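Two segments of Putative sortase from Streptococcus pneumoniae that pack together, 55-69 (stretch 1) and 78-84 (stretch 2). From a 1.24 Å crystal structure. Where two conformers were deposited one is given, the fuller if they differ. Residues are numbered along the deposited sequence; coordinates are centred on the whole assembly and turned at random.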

ATOM      1  N   GLU A  55      -4.590 -12.914  -6.640  1.00 14.18           N
ATOM      2  CA  GLU A  55      -6.006 -12.816  -6.983  1.00 14.52           C
ATOM      3  C   GLU A  55      -6.873 -12.359  -5.817  1.00 14.65           C
ATOM      4  O   GLU A  55      -8.089 -12.228  -5.959  1.00 15.43           O
ATOM      5  CB  GLU A  55      -6.523 -14.163  -7.499  1.00 15.07           C
ATOM      6  CG  GLU A  55      -5.769 -14.705  -8.708  1.00 17.96           C
ATOM      7  CD  GLU A  55      -6.406 -15.954  -9.296  1.00 22.01           C
ATOM      8  OE1 GLU A  55      -7.585 -15.896  -9.714  1.00 24.32           O
ATOM      9  OE2 GLU A  55      -5.719 -16.994  -9.359  1.00 25.02           O
ATOM     10  N   TYR A  56      -6.252 -12.110  -4.669  1.00 13.94           N
ATOM     11  CA  TYR A  56      -7.005 -11.912  -3.434  1.00 14.48           C
ATOM     12  C   TYR A  56      -7.715 -10.561  -3.333  1.00 14.55           C
ATOM     13  O   TYR A  56      -8.605 -10.394  -2.497  1.00 16.11           O
ATOM     14  CB  TYR A  56      -6.105 -12.121  -2.217  1.00 13.99           C
ATOM     15  CG  TYR A  56      -4.997 -11.103  -2.101  1.00 13.76           C
ATOM     16  CD1 TYR A  56      -5.206  -9.891  -1.458  1.00 15.16           C
ATOM     17  CD2 TYR A  56      -3.750 -11.344  -2.656  1.00 12.44           C
ATOM     18  CE1 TYR A  56      -4.192  -8.956  -1.351  1.00 13.36           C
ATOM     19  CE2 TYR A  56      -2.730 -10.416  -2.559  1.00 13.03           C
ATOM     20  CZ  TYR A  56      -2.953  -9.218  -1.905  1.00 12.27           C
ATOM     21  OH  TYR A  56      -1.925  -8.303  -1.819  1.00 13.71           O
ATOM     22  N   ALA A  57      -7.345  -9.621  -4.195  1.00 13.24           N
ATOM     23  CA  ALA A  57      -7.893  -8.266  -4.135  1.00 13.39           C
ATOM     24  C   ALA A  57      -8.703  -7.888  -5.370  1.00 12.39           C
ATOM     25  O   ALA A  57      -8.924  -6.705  -5.631  1.00 12.19           O
ATOM     26  CB  ALA A  57      -6.759  -7.253  -3.914  1.00 13.97           C
ATOM     27  N   ARG A  58      -9.173  -8.880  -6.126  1.00 10.80           N
ATOM     28  CA  ARG A  58      -9.900  -8.608  -7.367  1.00 10.95           C
ATOM     29  C   ARG A  58     -11.081  -7.657  -7.185  1.00 10.02           C
ATOM     30  O   ARG A  58     -11.385  -6.859  -8.072  1.00 10.02           O
ATOM     31  CB  ARG A  58     -10.344  -9.905  -8.049  1.00 10.72           C
ATOM     32  CG  ARG A  58      -9.193 -10.747  -8.591  1.00 14.02           C
ATOM     33  CD  ARG A  58      -9.712 -11.945  -9.361  1.00 19.06           C
ATOM     34  NE  ARG A  58     -10.240 -11.553 -10.664  1.00 23.18           N
ATOM     35  CZ  ARG A  58     -10.935 -12.355 -11.464  1.00 24.01           C
ATOM     36  NH1 ARG A  58     -11.192 -13.604 -11.096  1.00 25.90           N
ATOM     37  NH2 ARG A  58     -11.374 -11.907 -12.633  1.00 25.88           N
ATOM     38  N   MET A  59     -11.746  -7.739  -6.037  1.00 10.04           N
ATOM     39  CA  MET A  59     -12.919  -6.900  -5.794  1.00 10.65           C
ATOM     40  C   MET A  59     -12.593  -5.404  -5.800  1.00  9.83           C
ATOM     41  O   MET A  59     -13.457  -4.578  -6.094  1.00  9.97           O
ATOM     42  CB  MET A  59     -13.635  -7.297  -4.495  1.00 10.92           C
ATOM     43  CG  MET A  59     -13.037  -6.718  -3.217  1.00 12.69           C
ATOM     44  SD  MET A  59     -11.419  -7.392  -2.775  1.00 12.55           S
ATOM     45  CE  MET A  59     -11.856  -8.939  -1.980  1.00 14.12           C
ATOM     46  N   LEU A  60     -11.346  -5.061  -5.486  1.00 10.05           N
ATOM     47  CA  LEU A  60     -10.924  -3.660  -5.408  1.00  9.76           C
ATOM     48  C   LEU A  60     -10.302  -3.164  -6.711  1.00 10.24           C
ATOM     49  O   LEU A  60      -9.979  -1.980  -6.840  1.00 10.51           O
ATOM     50  CB  LEU A  60      -9.924  -3.474  -4.264  1.00 10.16           C
ATOM     51  CG  LEU A  60     -10.528  -3.546  -2.859  1.00 10.27           C
ATOM     52  CD1 LEU A  60      -9.455  -3.289  -1.810  1.00 10.72           C
ATOM     53  CD2 LEU A  60     -11.669  -2.529  -2.712  1.00 10.97           C
ATOM     54  N   GLU A  61     -10.156  -4.062  -7.685  1.00 10.63           N
ATOM     55  CA  GLU A  61      -9.340  -3.759  -8.857  1.00 10.77           C
ATOM     56  C   GLU A  61     -10.123  -3.208 -10.028  1.00 10.79           C
ATOM     57  O   GLU A  61     -11.203  -3.696 -10.339  1.00 10.58           O
ATOM     58  CB  GLU A  61      -8.577  -4.998  -9.312  1.00 11.00           C
ATOM     59  CG  GLU A  61      -7.489  -5.406  -8.347  1.00 12.01           C
ATOM     60  CD  GLU A  61      -6.807  -6.692  -8.750  1.00 13.78           C
ATOM     61  OE1 GLU A  61      -7.151  -7.250  -9.812  1.00 15.36           O
ATOM     62  OE2 GLU A  61      -5.930  -7.147  -7.991  1.00 15.37           O
ATOM     63  N   ILE A  62      -9.557  -2.185 -10.663  1.00 11.61           N
ATOM     64  CA  ILE A  62      -9.947  -1.776 -12.006  1.00 13.02           C
ATOM     65  C   ILE A  62      -8.727  -1.973 -12.895  1.00 13.53           C
ATOM     66  O   ILE A  62      -7.679  -1.362 -12.663  1.00 13.77           O
ATOM     67  CB  ILE A  62     -10.356  -0.291 -12.076  1.00 13.56           C
ATOM     68  CG1 ILE A  62     -11.487   0.018 -11.093  1.00 15.06           C
ATOM     69  CG2 ILE A  62     -10.745   0.077 -13.503  1.00 14.52           C
ATOM     70  CD1 ILE A  62     -11.938   1.472 -11.121  1.00 15.05           C
ATOM     71  N   HIS A  63      -8.856  -2.838 -13.894  1.00 14.07           N
ATOM     72  CA  HIS A  63      -7.722  -3.184 -14.738  1.00 14.23           C
ATOM     73  C   HIS A  63      -6.490  -3.500 -13.897  1.00 13.56           C
ATOM     74  O   HIS A  63      -5.407  -2.962 -14.130  1.00 14.24           O
ATOM     75  CB  HIS A  63      -7.422  -2.052 -15.716  1.00 14.33           C
ATOM     76  CG  HIS A  63      -8.586  -1.684 -16.580  1.00 15.27           C
ATOM     77  ND1 HIS A  63      -8.857  -0.385 -16.955  1.00 15.75           N
ATOM     78  CD2 HIS A  63      -9.559  -2.446 -17.136  1.00 16.92           C
ATOM     79  CE1 HIS A  63      -9.942  -0.362 -17.708  1.00 16.19           C
ATOM     80  NE2 HIS A  63     -10.388  -1.599 -17.832  1.00 16.29           N
ATOM     81  N   GLU A  64      -6.671  -4.379 -12.920  1.00 13.97           N
ATOM     82  CA  GLU A  64      -5.579  -4.901 -12.105  1.00 13.85           C
ATOM     83  C   GLU A  64      -5.026  -3.957 -11.038  1.00 12.54           C
ATOM     84  O   GLU A  64      -4.244  -4.379 -10.193  1.00 13.89           O
ATOM     85  CB  GLU A  64      -4.443  -5.443 -12.979  1.00 14.44           C
ATOM     86  CG  GLU A  64      -4.776  -6.760 -13.662  1.00 16.64           C
ATOM     87  CD  GLU A  64      -3.610  -7.315 -14.455  1.00 19.22           C
ATOM     88  OE1 GLU A  64      -2.977  -6.541 -15.205  1.00 20.65           O
ATOM     89  OE2 GLU A  64      -3.333  -8.527 -14.335  1.00 21.99           O
ATOM     90  N   ARG A  65      -5.427  -2.689 -11.055  1.00 11.02           N
ATOM     91  CA  ARG A  65      -4.947  -1.748 -10.038  1.00 10.25           C
ATOM     92  C   ARG A  65      -5.978  -1.602  -8.929  1.00  9.05           C
ATOM     93  O   ARG A  65      -7.161  -1.380  -9.200  1.00  9.62           O
ATOM     94  CB  ARG A  65      -4.651  -0.381 -10.656  1.00 10.50           C
ATOM     95  CG  ARG A  65      -3.370  -0.341 -11.470  1.00 12.07           C
ATOM     96  CD  ARG A  65      -3.251   0.943 -12.269  1.00 14.19           C
ATOM     97  NE  ARG A  65      -4.096   0.918 -13.460  1.00 15.33           N
ATOM     98  CZ  ARG A  65      -3.711   0.459 -14.645  1.00 15.08           C
ATOM     99  NH1 ARG A  65      -2.479  -0.003 -14.817  1.00 15.62           N
ATOM    100  NH2 ARG A  65      -4.555   0.474 -15.668  1.00 16.33           N
ATOM    101  N   MET A  66      -5.543  -1.722  -7.677  1.00  8.36           N
ATOM    102  CA  MET A  66      -6.473  -1.588  -6.561  0.50  8.82           C
ATOM    103  C   MET A  66      -6.547  -0.160  -6.026  1.00  8.79           C
ATOM    104  O   MET A  66      -7.292   0.128  -5.087  1.00  8.81           O
ATOM    105  CB  MET A  66      -6.141  -2.572  -5.436  0.50  9.99           C
ATOM    106  CG  MET A  66      -5.066  -2.091  -4.481  0.50  7.19           C
ATOM    107  SD  MET A  66      -4.881  -3.191  -3.055  0.50  7.62           S
ATOM    108  CE  MET A  66      -4.179  -4.649  -3.844  0.50  4.72           C
ATOM    109  N   GLY A  67      -5.797   0.747  -6.642  1.00  8.17           N
ATOM    110  CA  GLY A  67      -5.851   2.155  -6.258  1.00  8.22           C
ATOM    111  C   GLY A  67      -4.505   2.811  -6.474  1.00  6.93           C
ATOM    112  O   GLY A  67      -3.699   2.343  -7.285  1.00  6.68           O
ATOM    113  N   HIS A  68      -4.267   3.919  -5.782  1.00  5.75           N
ATOM    114  CA  HIS A  68      -2.957   4.548  -5.831  1.00  6.01           C
ATOM    115  C   HIS A  68      -2.617   5.214  -4.519  1.00  5.50           C
ATOM    116  O   HIS A  68      -3.504   5.524  -3.717  1.00  5.97           O
ATOM    117  CB  HIS A  68      -2.740   5.484  -7.042  1.00  8.06           C
ATOM    118  CG  HIS A  68      -3.822   6.493  -7.281  1.00  8.72           C
ATOM    119  ND1 HIS A  68      -3.625   7.846  -7.098  1.00  9.64           N
ATOM    120  CD2 HIS A  68      -5.062   6.366  -7.814  1.00  7.37           C
ATOM    121  CE1 HIS A  68      -4.722   8.500  -7.439  1.00  9.27           C
ATOM    122  NE2 HIS A  68      -5.608   7.626  -7.882  1.00  9.22           N
ATOM    123  N   VAL A  69      -1.321   5.369  -4.294  1.00  5.22           N
ATOM    124  CA  VAL A  69      -0.814   6.047  -3.113  1.00  5.63           C
ATOM    125  C   VAL A  69      -0.172   7.357  -3.536  1.00  5.31           C
ATOM    126  O   VAL A  69       0.748   7.381  -4.368  1.00  5.89           O
ATOM    127  CB  VAL A  69       0.186   5.156  -2.320  1.00  6.34           C
ATOM    128  CG1 VAL A  69       1.346   4.683  -3.189  1.00  8.96           C
ATOM    129  CG2 VAL A  69       0.655   5.861  -1.056  1.00  8.78           C
TER
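Stretch 2, residues 78-84: LPVYAGT

How does stretch 2 run along stretch 1? Stretch 2 enters already extended, in a strand that includes Leu78 to Tyr81 and lies antiparallel to the strand that reaches Val69 and continues beyond it, the two N-to-C directions making an angle of 144° and the axes approaching to 4.3 Å. Before that strand, a type I' turn from Ile62 to Arg65 redirects stretch 1, closed by Ile62 N to Arg65 O at 2.9 Å and Arg65 N to Ile62 O at 3.1 Å. In register, Val69 faces Leu78 and His68 faces Pro79, the latter pair with CA atoms 4.2 Å apart; further along, Arg65 lies nearest Tyr81, CA to CA 5.0 Å.

Which backbone donors and acceptors does the pairing satisfy? Val69 and Leu78 serve each other twice, Val69 N giving to Leu78 O and Leu78 N to Val69 O, both at 2.9 Å. Val80 also bonds to stretch 1 through both its N and its O: its N donates to Gly67 O at 2.8 Å, and its O accepts from Met66 N at 2.8 Å. Pro79, which has no amide hydrogen, falls at a non-hydrogen-bonded position, so the pairing asks none of it; its CA instead makes a CA-H...O contact with Gly67 O at 3.5 Å.

What takes over where direct backbone bonds stop? A water bridges the gap at Ala82, accepting from Ala82 N at 2.9 Å and donating to Glu64 O at 2.5 Å and Glu61 OE2 at 2.6 Å. One molecule thereby satisfies an amide, a carbonyl and a carboxylate oxygen. Next along the chain, Gly83 N donates to Tyr56 OH at 2.9 Å, and that hydroxyl is also hydrogen-bonded elsewhere in the structure. The positive phi of Gly83 favours glycine here. Arg65 NH1 reaches Tyr81 OH at 3.1 Å, near the guanidinium plane, although the position of NH1 is less certain.

Which side chains pack alongside these bonds? Val69 and Val80 share a face of the sheet with Leu78: Val69 CG1 is 4.0 Å from Leu78 CB and 4.2 Å from Val80 CG2. Met66 continues the apolar contact, with its CG 3.8 Å from Val80 CG1 and its CE 3.8 Å from Ala82 CB. The CA-to-CB bond of Ala82 points toward stretch 1, where its CB also meets Ala57 CB and Tyr56 CZ, each at 4.1 Å. Pro79 lies on the other face with His68, and its CB packs 3.6 Å from Arg65 CD.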

ATOM      1  N   LEU A  78       1.674   6.656  -7.071  1.00  7.09           N
ATOM      2  CA  LEU A  78       1.965   5.338  -7.638  1.00  7.07           C
ATOM      3  C   LEU A  78       0.731   4.460  -7.644  1.00  6.30           C
ATOM      4  O   LEU A  78       0.017   4.387  -6.646  1.00  6.55           O
ATOM      5  CB  LEU A  78       3.037   4.621  -6.824  1.00  8.06           C
ATOM      6  CG  LEU A  78       4.475   5.103  -6.941  1.00  9.74           C
ATOM      7  CD1 LEU A  78       5.330   4.257  -6.010  1.00  9.61           C
ATOM      8  CD2 LEU A  78       4.963   4.990  -8.380  1.00  9.66           C
ATOM      9  N   PRO A  79       0.495   3.754  -8.754  1.00  5.98           N
ATOM     10  CA  PRO A  79      -0.564   2.756  -8.740  1.00  5.87           C
ATOM     11  C   PRO A  79      -0.185   1.612  -7.808  1.00  5.70           C
ATOM     12  O   PRO A  79       1.011   1.302  -7.652  1.00  6.50           O
ATOM     13  CB  PRO A  79      -0.605   2.265 -10.184  1.00  6.59           C
ATOM     14  CG  PRO A  79       0.791   2.485 -10.693  1.00  7.38           C
ATOM     15  CD  PRO A  79       1.303   3.711  -9.988  1.00  5.66           C
ATOM     16  N   VAL A  80      -1.189   1.011  -7.175  1.00  5.93           N
ATOM     17  CA  VAL A  80      -0.975  -0.093  -6.247  1.00  5.52           C
ATOM     18  C   VAL A  80      -1.582  -1.357  -6.837  1.00  5.75           C
ATOM     19  O   VAL A  80      -2.752  -1.367  -7.245  1.00  6.32           O
ATOM     20  CB  VAL A  80      -1.637   0.196  -4.872  1.00  5.77           C
ATOM     21  CG1 VAL A  80      -1.475  -0.992  -3.947  1.00  6.69           C
ATOM     22  CG2 VAL A  80      -1.056   1.454  -4.243  1.00  6.74           C
ATOM     23  N   TYR A  81      -0.785  -2.420  -6.889  1.00  5.62           N
ATOM     24  CA  TYR A  81      -1.232  -3.715  -7.399  1.00  5.87           C
ATOM     25  C   TYR A  81      -1.247  -4.722  -6.270  1.00  6.26           C
ATOM     26  O   TYR A  81      -0.570  -4.529  -5.261  1.00  7.60           O
ATOM     27  CB  TYR A  81      -0.290  -4.219  -8.497  1.00  6.66           C
ATOM     28  CG  TYR A  81      -0.236  -3.301  -9.687  1.00  7.09           C
ATOM     29  CD1 TYR A  81       0.683  -2.269  -9.756  1.00  9.16           C
ATOM     30  CD2 TYR A  81      -1.132  -3.453 -10.738  1.00  9.83           C
ATOM     31  CE1 TYR A  81       0.716  -1.417 -10.846  1.00 10.52           C
ATOM     32  CE2 TYR A  81      -1.107  -2.606 -11.825  1.00 11.98           C
ATOM     33  CZ  TYR A  81      -0.186  -1.586 -11.870  1.00 12.05           C
ATOM     34  OH  TYR A  81      -0.167  -0.750 -12.965  1.00 16.20           O
ATOM     35  N   ALA A  82      -2.009  -5.799  -6.443  1.00  6.29           N
ATOM     36  CA  ALA A  82      -2.034  -6.875  -5.460  1.00  5.99           C
ATOM     37  C   ALA A  82      -0.711  -7.637  -5.417  1.00  6.43           C
ATOM     38  O   ALA A  82      -0.112  -7.933  -6.452  1.00  6.83           O
ATOM     39  CB  ALA A  82      -3.184  -7.826  -5.748  1.00  6.58           C
ATOM     40  N   GLY A  83      -0.270  -7.964  -4.210  1.00  6.34           N
ATOM     41  CA  GLY A  83       0.964  -8.724  -4.024  1.00  7.29           C
ATOM     42  C   GLY A  83       2.211  -7.908  -4.284  1.00  6.49           C
ATOM     43  O   GLY A  83       2.142  -6.710  -4.583  1.00  6.76           O
ATOM     44  N   THR A  84       3.358  -8.572  -4.190  1.00  7.01           N
ATOM     45  CA  THR A  84       4.635  -7.880  -4.248  1.00  8.15           C
ATOM     46  C   THR A  84       5.618  -8.604  -5.157  1.00  8.60           C
ATOM     47  O   THR A  84       6.830  -8.495  -4.980  1.00  9.26           O
ATOM     48  CB  THR A  84       5.260  -7.702  -2.842  1.00  7.95           C
ATOM     49  OG1 THR A  84       5.296  -8.961  -2.163  1.00  8.79           O
ATOM     50  CG2 THR A  84       4.440  -6.715  -2.005  1.00  8.90           C
TER
HETATM   51  O   HOH W   1      -3.550  -6.362  -8.811  1.00  7.03           O